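DTDP-glucose 4,6-dehydratase (PDB 5U4Q) binds NAD and probably catalyses the dehydration of dTDP-glucose to its 4-keto-6-deoxy sugar nucleotide. Local coordinates at residues A[11-17]-A[48-52]; A[142-146]-A[249-253]; A[210-214]-A[270-275]. All blocks are in the same frame, centred on the assembly; numbering follows the deposited sequence. Where two conformers were deposited one is given.

Contact 1 (A[11-17]-A[48-52]). With NAD (nicotinamide-adenine-dinucleotide), chain C.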
loop_
_atom_site.group_PDB
_atom_site.type_symbol
_atom_site.label_atom_id
_atom_site.label_comp_id
_atom_site.label_asym_id
_atom_site.label_seq_id
_atom_site.Cartn_x
_atom_site.Cartn_y
_atom_site.Cartn_z
ATOM N N ALA A 11 22.035 3.604 -0.852
ATOM C CA ALA A 11 23.384 3.589 -0.285
ATOM C C ALA A 11 24.093 4.925 -0.214
ATOM O O ALA A 11 25.043 5.050 0.565
ATOM C CB ALA A 11 24.248 2.606 -1.080
ATOM N N ALA A 12 23.646 5.914 -0.988
ATOM C CA ALA A 12 24.221 7.274 -0.897
ATOM C C ALA A 12 23.463 8.132 0.103
ATOM O O ALA A 12 23.868 9.284 0.351
ATOM C CB ALA A 12 24.235 7.961 -2.246
ATOM N N GLY A 13 22.385 7.576 0.654
ATOM C CA GLY A 13 21.588 8.257 1.665
ATOM C C GLY A 13 22.131 8.031 3.045
ATOM O O GLY A 13 23.086 7.335 3.243
ATOM N N PHE A 14 21.485 8.653 4.030
ATOM C CA PHE A 14 21.932 8.611 5.412
ATOM C C PHE A 14 22.079 7.225 5.998
ATOM O O PHE A 14 23.170 6.785 6.331
ATOM C CB PHE A 14 20.964 9.470 6.252
ATOM C CG PHE A 14 21.193 9.450 7.750
ATOM C CD1 PHE A 14 22.440 9.330 8.317
ATOM C CD2 PHE A 14 20.106 9.694 8.598
ATOM C CE1 PHE A 14 22.607 9.379 9.701
ATOM C CE2 PHE A 14 20.263 9.744 9.968
ATOM C CZ PHE A 14 21.508 9.584 10.520
ATOM N N ILE A 15 20.964 6.523 6.134
ATOM C CA ILE A 15 21.006 5.227 6.782
ATOM C C ILE A 15 21.762 4.216 5.900
ATOM O O ILE A 15 22.599 3.485 6.402
ATOM C CB ILE A 15 19.590 4.744 7.170
ATOM C CG1 ILE A 15 18.952 5.775 8.107
ATOM C CG2 ILE A 15 19.653 3.382 7.836
ATOM C CD1 ILE A 15 17.549 5.430 8.513
ATOM N N GLY A 16 21.462 4.190 4.599
ATOM C CA GLY A 16 22.128 3.241 3.684
ATOM C C GLY A 16 23.624 3.366 3.660
ATOM O O GLY A 16 24.338 2.349 3.628
ATOM N N PHE A 17 24.127 4.598 3.701
ATOM C CA PHE A 17 25.578 4.797 3.747
ATOM C C PHE A 17 26.155 4.080 4.974
ATOM O O PHE A 17 27.117 3.307 4.891
ATOM C CB PHE A 17 25.937 6.286 3.809
ATOM C CG PHE A 17 27.289 6.540 4.375
ATOM C CD1 PHE A 17 28.438 6.178 3.671
ATOM C CD2 PHE A 17 27.441 7.117 5.623
ATOM C CE1 PHE A 17 29.686 6.386 4.210
ATOM C CE2 PHE A 17 28.692 7.337 6.155
ATOM C CZ PHE A 17 29.819 6.962 5.449
ATOM N N ARG A 48 29.020 10.931 0.818
ATOM C CA ARG A 48 28.864 9.650 1.480
ATOM C C ARG A 48 29.412 8.530 0.606
ATOM O O ARG A 48 30.129 7.666 1.081
ATOM C CB ARG A 48 27.404 9.381 1.787
ATOM C CG ARG A 48 26.786 10.361 2.770
ATOM C CD ARG A 48 25.471 9.796 3.305
ATOM N NE ARG A 48 24.599 10.773 3.981
ATOM C CZ ARG A 48 23.612 11.459 3.407
ATOM N NH1 ARG A 48 23.309 11.318 2.127
ATOM N NH2 ARG A 48 22.870 12.291 4.134
ATOM N N LEU A 49 29.058 8.578 -0.669
ATOM C CA LEU A 49 29.479 7.570 -1.626
ATOM C C LEU A 49 31.016 7.498 -1.732
ATOM O O LEU A 49 31.575 6.412 -1.907
ATOM C CB LEU A 49 28.808 7.864 -2.960
ATOM C CG LEU A 49 29.005 6.891 -4.112
ATOM C CD1 LEU A 49 28.526 5.492 -3.764
ATOM C CD2 LEU A 49 28.270 7.420 -5.335
ATOM N N ASP A 50 31.684 8.644 -1.580
ATOM C CA ASP A 50 33.168 8.701 -1.596
ATOM C C ASP A 50 33.783 7.927 -0.433
ATOM O O ASP A 50 34.865 7.348 -0.567
ATOM C CB ASP A 50 33.655 10.141 -1.557
ATOM C CG ASP A 50 33.478 10.852 -2.878
ATOM O OD1 ASP A 50 33.128 10.214 -3.890
ATOM O OD2 ASP A 50 33.694 12.072 -2.897
ATOM N N ARG A 51 33.075 7.891 0.696
ATOM C CA ARG A 51 33.548 7.178 1.889
ATOM C C ARG A 51 33.256 5.688 1.885
ATOM O O ARG A 51 33.571 4.985 2.843
ATOM C CB ARG A 51 32.963 7.821 3.128
ATOM C CG ARG A 51 33.401 9.251 3.231
ATOM C CD ARG A 51 32.776 9.915 4.416
ATOM N NE ARG A 51 33.314 9.411 5.670
ATOM C CZ ARG A 51 34.386 9.923 6.262
ATOM N NH1 ARG A 51 35.033 10.943 5.707
ATOM N NH2 ARG A 51 34.810 9.418 7.404
ATOM N N LEU A 52 32.630 5.221 0.817
ATOM C CA LEU A 52 32.400 3.791 0.601
ATOM C C LEU A 52 33.379 3.202 -0.411
ATOM O O LEU A 52 33.153 2.089 -0.898
ATOM C CB LEU A 52 30.979 3.513 0.131
ATOM C CG LEU A 52 29.874 3.918 1.126
ATOM C CD1 LEU A 52 28.532 3.711 0.486
ATOM C CD2 LEU A 52 29.988 3.097 2.394
HETATM P PA NAD C . 17.786 9.479 2.628
HETATM O O1A NAD C . 19.017 10.083 3.182
HETATM O O2A NAD C . 16.840 10.296 1.770
HETATM O O5B NAD C . 18.223 8.139 1.836
HETATM C C5B NAD C . 17.409 7.458 0.890
HETATM C C4B NAD C . 18.199 7.329 -0.402
HETATM O O4B NAD C . 17.294 6.690 -1.322
HETATM C C3B NAD C . 18.616 8.665 -1.000
HETATM O O3B NAD C . 20.035 8.842 -1.126
HETATM C C2B NAD C . 17.879 8.680 -2.340
HETATM O O2B NAD C . 18.643 9.283 -3.403
HETATM C C1B NAD C . 17.530 7.216 -2.603
HETATM N N9A NAD C . 16.341 7.039 -3.454
HETATM C C8A NAD C . 15.128 7.615 -3.290
HETATM N N7A NAD C . 14.301 7.243 -4.270
HETATM C C5A NAD C . 14.979 6.401 -5.066
HETATM C C6A NAD C . 14.683 5.677 -6.319
HETATM N N6A NAD C . 13.495 5.740 -6.904
HETATM N N1A NAD C . 15.673 4.938 -6.823
HETATM C C2A NAD C . 16.892 4.852 -6.272
HETATM N N3A NAD C . 17.242 5.507 -5.147
HETATM C C4A NAD C . 16.312 6.283 -4.529
HETATM O O3 NAD C . 16.833 8.900 3.794
HETATM P PN NAD C . 17.198 7.914 5.013
HETATM O O1N NAD C . 18.544 7.328 4.897
HETATM O O2N NAD C . 16.737 8.681 6.252
HETATM O O5D NAD C . 16.091 6.798 4.746
HETATM C C5D NAD C . 16.349 5.410 4.554
HETATM C C4D NAD C . 15.016 4.699 4.719
HETATM O O4D NAD C . 14.610 4.744 6.107
HETATM C C3D NAD C . 13.824 5.226 3.929
HETATM O O3D NAD C . 13.078 4.100 3.461
HETATM C C2D NAD C . 12.980 5.961 4.944
HETATM O O2D NAD C . 11.570 5.950 4.635
HETATM C C1D NAD C . 13.268 5.201 6.222
HETATM N N1N NAD C . 13.141 6.046 7.426
HETATM C C2N NAD C . 14.113 6.894 7.836
HETATM C C3N NAD C . 13.959 7.681 8.989
HETATM C C7N NAD C . 15.011 8.666 9.516
HETATM O O7N NAD C . 14.853 9.189 10.629
HETATM N N7N NAD C . 16.094 9.033 8.810
HETATM C C4N NAD C . 12.776 7.606 9.690
HETATM C C5N NAD C . 11.782 6.742 9.251
HETATM C C6N NAD C . 11.968 5.982 8.102
#
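Arg-48, in the last turns of helix 42-50, sends a nearly extended side chain to the loop 11-13, a reach that suits arginine. Its NH1 donates a hydrogen bond to Ala-12 O (2.8 Å), while one face of the guanidinium lies against the backbone of Gly-13 and Phe-14, with Arg-48 CZ 3.6 Å from Phe-14 N. The group also bonds to the carbonyls of Trp-188 and Gly-189, so the buried charge is satisfied. The ring of Phe-17 has Arg-48 CA over one face and its CE1 3.4 Å from Arg-48 O. The loop that Arg-48 contacts belongs to the GxxGxxG dinucleotide-binding motif of the Rossmann fold: Phe-14 N donates to NAD O1A (3.0 Å) and Ile-15 N to NAD O1N (2.8 Å) at the start of helix 14-25. Gly-13, the N-cap residue, must lack a side chain, since a CB would collide with NAD O5B; at Gly-16 one would be crowded by Ala-11 CA. Leu-49 CA lies 5.3 Å from Ala-12 CA. Arg-51 covers the margin, its CB 3.7 Å from Phe-17 CE1. Leu-52, branched and apolar, sets CD2 3.7 Å from Phe-17 CD1 and CD1 3.7 Å from Ala-11 O.

Contact 2 (A[142-146]-A[249-253])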
loop_
_atom_site.group_PDB
_atom_site.type_symbol
_atom_site.label_atom_id
_atom_site.label_comp_id
_atom_site.label_asym_id
_atom_site.label_seq_id
_atom_site.Cartn_x
_atom_site.Cartn_y
_atom_site.Cartn_z
ATOM N N SER A 142 2.624 -0.359 19.361
ATOM C CA SER A 142 3.117 -1.710 19.319
ATOM C C SER A 142 2.815 -2.341 17.966
ATOM O O SER A 142 1.792 -2.024 17.333
ATOM C CB SER A 142 2.392 -2.535 20.412
ATOM O OG SER A 142 2.505 -3.941 20.224
ATOM N N THR A 143 3.679 -3.242 17.516
ATOM C CA THR A 143 3.388 -3.960 16.288
ATOM C C THR A 143 2.154 -4.888 16.403
ATOM O O THR A 143 1.702 -5.475 15.408
ATOM C CB THR A 143 4.582 -4.781 15.829
ATOM O OG1 THR A 143 4.999 -5.640 16.878
ATOM C CG2 THR A 143 5.729 -3.880 15.385
ATOM N N GLU A 144 1.610 -5.043 17.605
ATOM C CA GLU A 144 0.349 -5.773 17.752
ATOM C C GLU A 144 -0.861 -4.901 17.335
ATOM O O GLU A 144 -1.960 -5.442 17.133
ATOM C CB GLU A 144 0.134 -6.183 19.214
ATOM C CG GLU A 144 1.123 -7.197 19.721
ATOM C CD GLU A 144 1.038 -7.389 21.219
ATOM O OE1 GLU A 144 0.068 -6.904 21.838
ATOM O OE2 GLU A 144 1.956 -8.023 21.777
ATOM N N ASP A 145 -0.655 -3.583 17.220
ATOM C CA ASP A 145 -1.713 -2.607 16.949
ATOM C C ASP A 145 -2.157 -2.610 15.496
ATOM O O ASP A 145 -1.393 -2.989 14.604
ATOM C CB ASP A 145 -1.290 -1.183 17.302
ATOM C CG ASP A 145 -0.858 -1.022 18.763
ATOM O OD1 ASP A 145 -1.143 -1.922 19.590
ATOM O OD2 ASP A 145 -0.220 0.019 19.061
ATOM N N SER A 146 -3.399 -2.182 15.266
ATOM C CA SER A 146 -3.894 -2.062 13.905
ATOM C C SER A 146 -3.190 -0.887 13.264
ATOM O O SER A 146 -2.809 0.081 13.928
ATOM C CB SER A 146 -5.414 -1.878 13.880
ATOM O OG SER A 146 -5.790 -0.663 14.476
ATOM N N GLY A 249 -2.513 -14.091 16.446
ATOM C CA GLY A 249 -1.302 -13.365 16.019
ATOM C C GLY A 249 -1.405 -11.867 15.961
ATOM O O GLY A 249 -2.152 -11.255 16.711
ATOM N N SER A 250 -0.631 -11.254 15.055
ATOM C CA SER A 250 -0.627 -9.810 14.928
ATOM C C SER A 250 -0.365 -9.406 13.490
ATOM O O SER A 250 0.006 -10.249 12.679
ATOM C CB SER A 250 0.456 -9.197 15.806
ATOM O OG SER A 250 1.727 -9.319 15.192
ATOM N N PRO A 251 -0.540 -8.108 13.171
ATOM C CA PRO A 251 -0.205 -7.620 11.817
ATOM C C PRO A 251 1.297 -7.721 11.448
ATOM O O PRO A 251 1.676 -7.442 10.298
ATOM C CB PRO A 251 -0.575 -6.129 11.887
ATOM C CG PRO A 251 -1.551 -6.020 12.993
ATOM C CD PRO A 251 -1.092 -7.020 14.002
ATOM N N ALA A 252 2.126 -8.070 12.432
ATOM C CA ALA A 252 3.596 -8.112 12.286
ATOM C C ALA A 252 4.203 -9.517 12.377
ATOM O O ALA A 252 5.410 -9.671 12.391
ATOM C CB ALA A 252 4.236 -7.207 13.327
ATOM N N THR A 253 3.356 -10.548 12.416
ATOM C CA THR A 253 3.805 -11.922 12.440
ATOM C C THR A 253 2.951 -12.702 11.423
ATOM O O THR A 253 1.985 -12.148 10.895
ATOM C CB THR A 253 3.575 -12.517 13.839
ATOM O OG1 THR A 253 2.214 -12.286 14.249
ATOM C CG2 THR A 253 4.521 -11.854 14.844
HETATM O O HOH W 1 3.605 -8.298 16.975
HETATM O O HOH W 2 -2.524 -7.966 17.470
#
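Two type I beta turns, Ser-142 to Asp-145 and Ser-250 to Thr-253, meet here on the loops that precede helix 153-172 and strand 258-263. Each is reinforced as an ST turn by its opening serine, whose short hydroxyl can reach the backbone two residues on: Ser-142 OG accepts from Glu-144 N (3.0 Å) and Ser-250 OG from Ala-252 N (3.1 Å). Asp-145 OD2 further accepts from Ser-142 N (2.9 Å), while its OD1 makes a salt bridge to Lys-138. The two turns touch by van der Waals packing and make no direct hydrogen bond to each other. Pro-251, whose ring restrains phi to a value suited to the second position of its turn, lies against a row of carbonyls, CD 3.5 Å from Thr-143 O and CG 3.4 Å from Asp-145 O. Small Ala-252 lets Thr-143 come close, their CB atoms 3.5 Å apart. The site adjoins the subunit interface, where His-149 of the second subunit is hydrogen-bonded to Thr-253 O. Water bridges complete the junction: one water binds Thr-143 OG1 (3.0 Å) and Ser-250 OG (2.8 Å), and another donates to Glu-144 O at 2.6 Å and weakly to Gly-249 O at 3.4 Å.

Contact 3 (A[210-214]-A[270-275])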
loop_
_atom_site.group_PDB
_atom_site.type_symbol
_atom_site.label_atom_id
_atom_site.label_comp_id
_atom_site.label_asym_id
_atom_site.label_seq_id
_atom_site.Cartn_x
_atom_site.Cartn_y
_atom_site.Cartn_z
ATOM N N VAL A 210 8.448 24.979 18.331
ATOM C CA VAL A 210 8.511 24.202 19.555
ATOM C C VAL A 210 7.099 23.948 20.070
ATOM O O VAL A 210 6.398 24.886 20.442
ATOM C CB VAL A 210 9.345 24.957 20.628
ATOM C CG1 VAL A 210 9.403 24.171 21.941
ATOM C CG2 VAL A 210 10.743 25.264 20.098
ATOM N N TYR A 211 6.693 22.679 20.093
ATOM C CA TYR A 211 5.368 22.257 20.569
ATOM C C TYR A 211 5.377 21.782 22.016
ATOM O O TYR A 211 6.382 21.262 22.499
ATOM C CB TYR A 211 4.846 21.099 19.706
ATOM C CG TYR A 211 4.561 21.481 18.282
ATOM C CD1 TYR A 211 5.564 21.437 17.311
ATOM C CD2 TYR A 211 3.287 21.896 17.898
ATOM C CE1 TYR A 211 5.303 21.798 15.995
ATOM C CE2 TYR A 211 3.015 22.258 16.591
ATOM C CZ TYR A 211 4.023 22.205 15.641
ATOM O OH TYR A 211 3.747 22.566 14.346
ATOM N N ASN A 212 4.241 21.956 22.697
ATOM C CA ASN A 212 4.035 21.469 24.068
ATOM C C ASN A 212 5.190 21.812 25.035
ATOM O O ASN A 212 5.678 20.946 25.785
ATOM C CB ASN A 212 3.780 19.945 24.021
ATOM C CG ASN A 212 3.392 19.343 25.379
ATOM O OD1 ASN A 212 2.826 20.012 26.252
ATOM N ND2 ASN A 212 3.692 18.058 25.548
ATOM N N TYR A 213 5.604 23.070 25.007
ATOM C CA TYR A 213 6.648 23.587 25.907
ATOM C C TYR A 213 7.972 22.806 25.779
ATOM O O TYR A 213 8.734 22.716 26.743
ATOM C CB TYR A 213 6.157 23.585 27.374
ATOM C CG TYR A 213 5.192 24.699 27.763
ATOM C CD1 TYR A 213 3.846 24.654 27.392
ATOM C CD2 TYR A 213 5.626 25.792 28.517
ATOM C CE1 TYR A 213 2.964 25.660 27.760
ATOM C CE2 TYR A 213 4.750 26.802 28.891
ATOM C CZ TYR A 213 3.417 26.733 28.508
ATOM O OH TYR A 213 2.526 27.713 28.874
ATOM N N GLY A 214 8.229 22.257 24.592
ATOM C CA GLY A 214 9.463 21.486 24.360
ATOM C C GLY A 214 9.471 20.124 25.033
ATOM O O GLY A 214 10.490 19.423 25.006
ATOM N N GLU A 270 13.230 14.555 26.163
ATOM C CA GLU A 270 12.267 15.372 25.436
ATOM C C GLU A 270 12.977 16.282 24.447
ATOM O O GLU A 270 14.168 16.512 24.566
ATOM C CB GLU A 270 11.495 16.220 26.455
ATOM C CG GLU A 270 10.661 15.350 27.391
ATOM C CD GLU A 270 10.240 16.019 28.693
ATOM O OE1 GLU A 270 10.761 17.095 29.041
ATOM O OE2 GLU A 270 9.396 15.426 29.394
ATOM N N LEU A 271 12.225 16.819 23.499
ATOM C CA LEU A 271 12.763 17.686 22.438
ATOM C C LEU A 271 13.702 18.785 22.962
ATOM O O LEU A 271 14.798 19.017 22.413
ATOM C CB LEU A 271 11.585 18.270 21.639
ATOM C CG LEU A 271 11.719 19.244 20.464
ATOM C CD1 LEU A 271 11.778 20.692 20.914
ATOM C CD2 LEU A 271 12.886 18.889 19.565
HETATM N N MSE A 272 13.314 19.454 24.041
HETATM C CA MSE A 272 14.145 20.524 24.576
HETATM C C MSE A 272 15.503 20.026 25.015
HETATM O O MSE A 272 16.436 20.777 25.001
HETATM C CB MSE A 272 13.443 21.274 25.727
HETATM C CG MSE A 272 14.162 22.565 26.154
HETATM SE SE MSE A 272 14.295 23.967 24.789
HETATM C CE MSE A 272 12.360 24.266 24.675
ATOM N N ASP A 273 15.644 18.756 25.399
ATOM C CA ASP A 273 16.974 18.241 25.809
ATOM C C ASP A 273 17.949 18.274 24.617
ATOM O O ASP A 273 19.139 18.580 24.788
ATOM C CB ASP A 273 16.900 16.809 26.356
ATOM C CG ASP A 273 16.111 16.697 27.664
ATOM O OD1 ASP A 273 15.969 17.701 28.383
ATOM O OD2 ASP A 273 15.658 15.581 27.981
ATOM N N TYR A 274 17.447 17.961 23.421
ATOM C CA TYR A 274 18.287 18.007 22.214
ATOM C C TYR A 274 18.630 19.433 21.831
ATOM O O TYR A 274 19.758 19.714 21.469
ATOM C CB TYR A 274 17.598 17.330 21.025
ATOM C CG TYR A 274 17.431 15.860 21.200
ATOM C CD1 TYR A 274 18.473 14.991 20.915
ATOM C CD2 TYR A 274 16.243 15.329 21.645
ATOM C CE1 TYR A 274 18.332 13.622 21.085
ATOM C CE2 TYR A 274 16.087 13.953 21.829
ATOM C CZ TYR A 274 17.132 13.109 21.529
ATOM O OH TYR A 274 16.987 11.754 21.716
ATOM N N ILE A 275 17.647 20.336 21.900
ATOM C CA ILE A 275 17.897 21.735 21.552
ATOM C C ILE A 275 18.918 22.342 22.510
ATOM O O ILE A 275 19.856 22.987 22.077
ATOM C CB ILE A 275 16.591 22.550 21.553
ATOM C CG1 ILE A 275 15.642 21.970 20.503
ATOM C CG2 ILE A 275 16.878 24.026 21.262
ATOM C CD1 ILE A 275 14.308 22.671 20.438
#
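Gly-214 loses more surface to this contact than any other residue of the two segments, and it does so with backbone alone. Its carbonyl faces the first turn of helix 271-282, where amides have no acceptor earlier in the helix, and Met-272 N donates to Gly-214 O at 3.0 Å with an angle of 157°. Positive phi (+73°) is easier for glycine, but the decisive reason is steric: a CB here would stand only 2.6 Å from Met-272 CE. Gly-214 ends a left-handed turn that also runs through Asn-212 and Tyr-213, held by Gly-214 N donating to Tyr-211 O (3.0 Å).

Met-272, present as selenomethionine, uses the flexibility of its unbranched chain to curl over the turn and carry its CE to 4.0 Å from Val-210 CG1. It thereby joins the helix to strand 208-211, which pairs in parallel with strand 288-291 in a small two-stranded sheet. This sheet stands apart from the large NAD-binding one and probably belongs to the substrate-binding lobe of extended short-chain dehydrogenases.

Val-210 suits the strand through its beta-branching and spreads its methyls over the helix: CG1 lies 4.3 Å from Leu-271 CD1, and CG2 4.4 Å from Ile-275 CD1. Its backbone meanwhile bonds to Asn-289 and Met-291 of the partner strand. Beside Gly-214, Glu-270 CB approaches the same carbonyl, Gly-214 O, at 3.7 Å. Where the helix begins, Asp-273 OD2 accepts from Glu-270 N at 3.2 Å, while the carboxylate of Glu-270 forms a salt bridge with Lys-217.

How the contacts relate
From the N terminus, contact 1 comes first and closes a short loop: between residues 17 and 48 the chain builds strand 29-34 and most of two helices, so a cofactor-binding loop is tied to the end of helix 42-50. It is complete before the others open. Contact 2 then begins at 142-146, and contact 3 opens at 210-214 before 249-253 closes contact 2; 270-275 closes contact 3 last, so these two cross. Contact 2 joins loops flanking the large sheet near the second subunit, on the opposite side of the chain's centre from contact 1. Contact 3 ties helix 271-282 to the small sheet. Centres lie 30 to 32 Å apart, and none touches another.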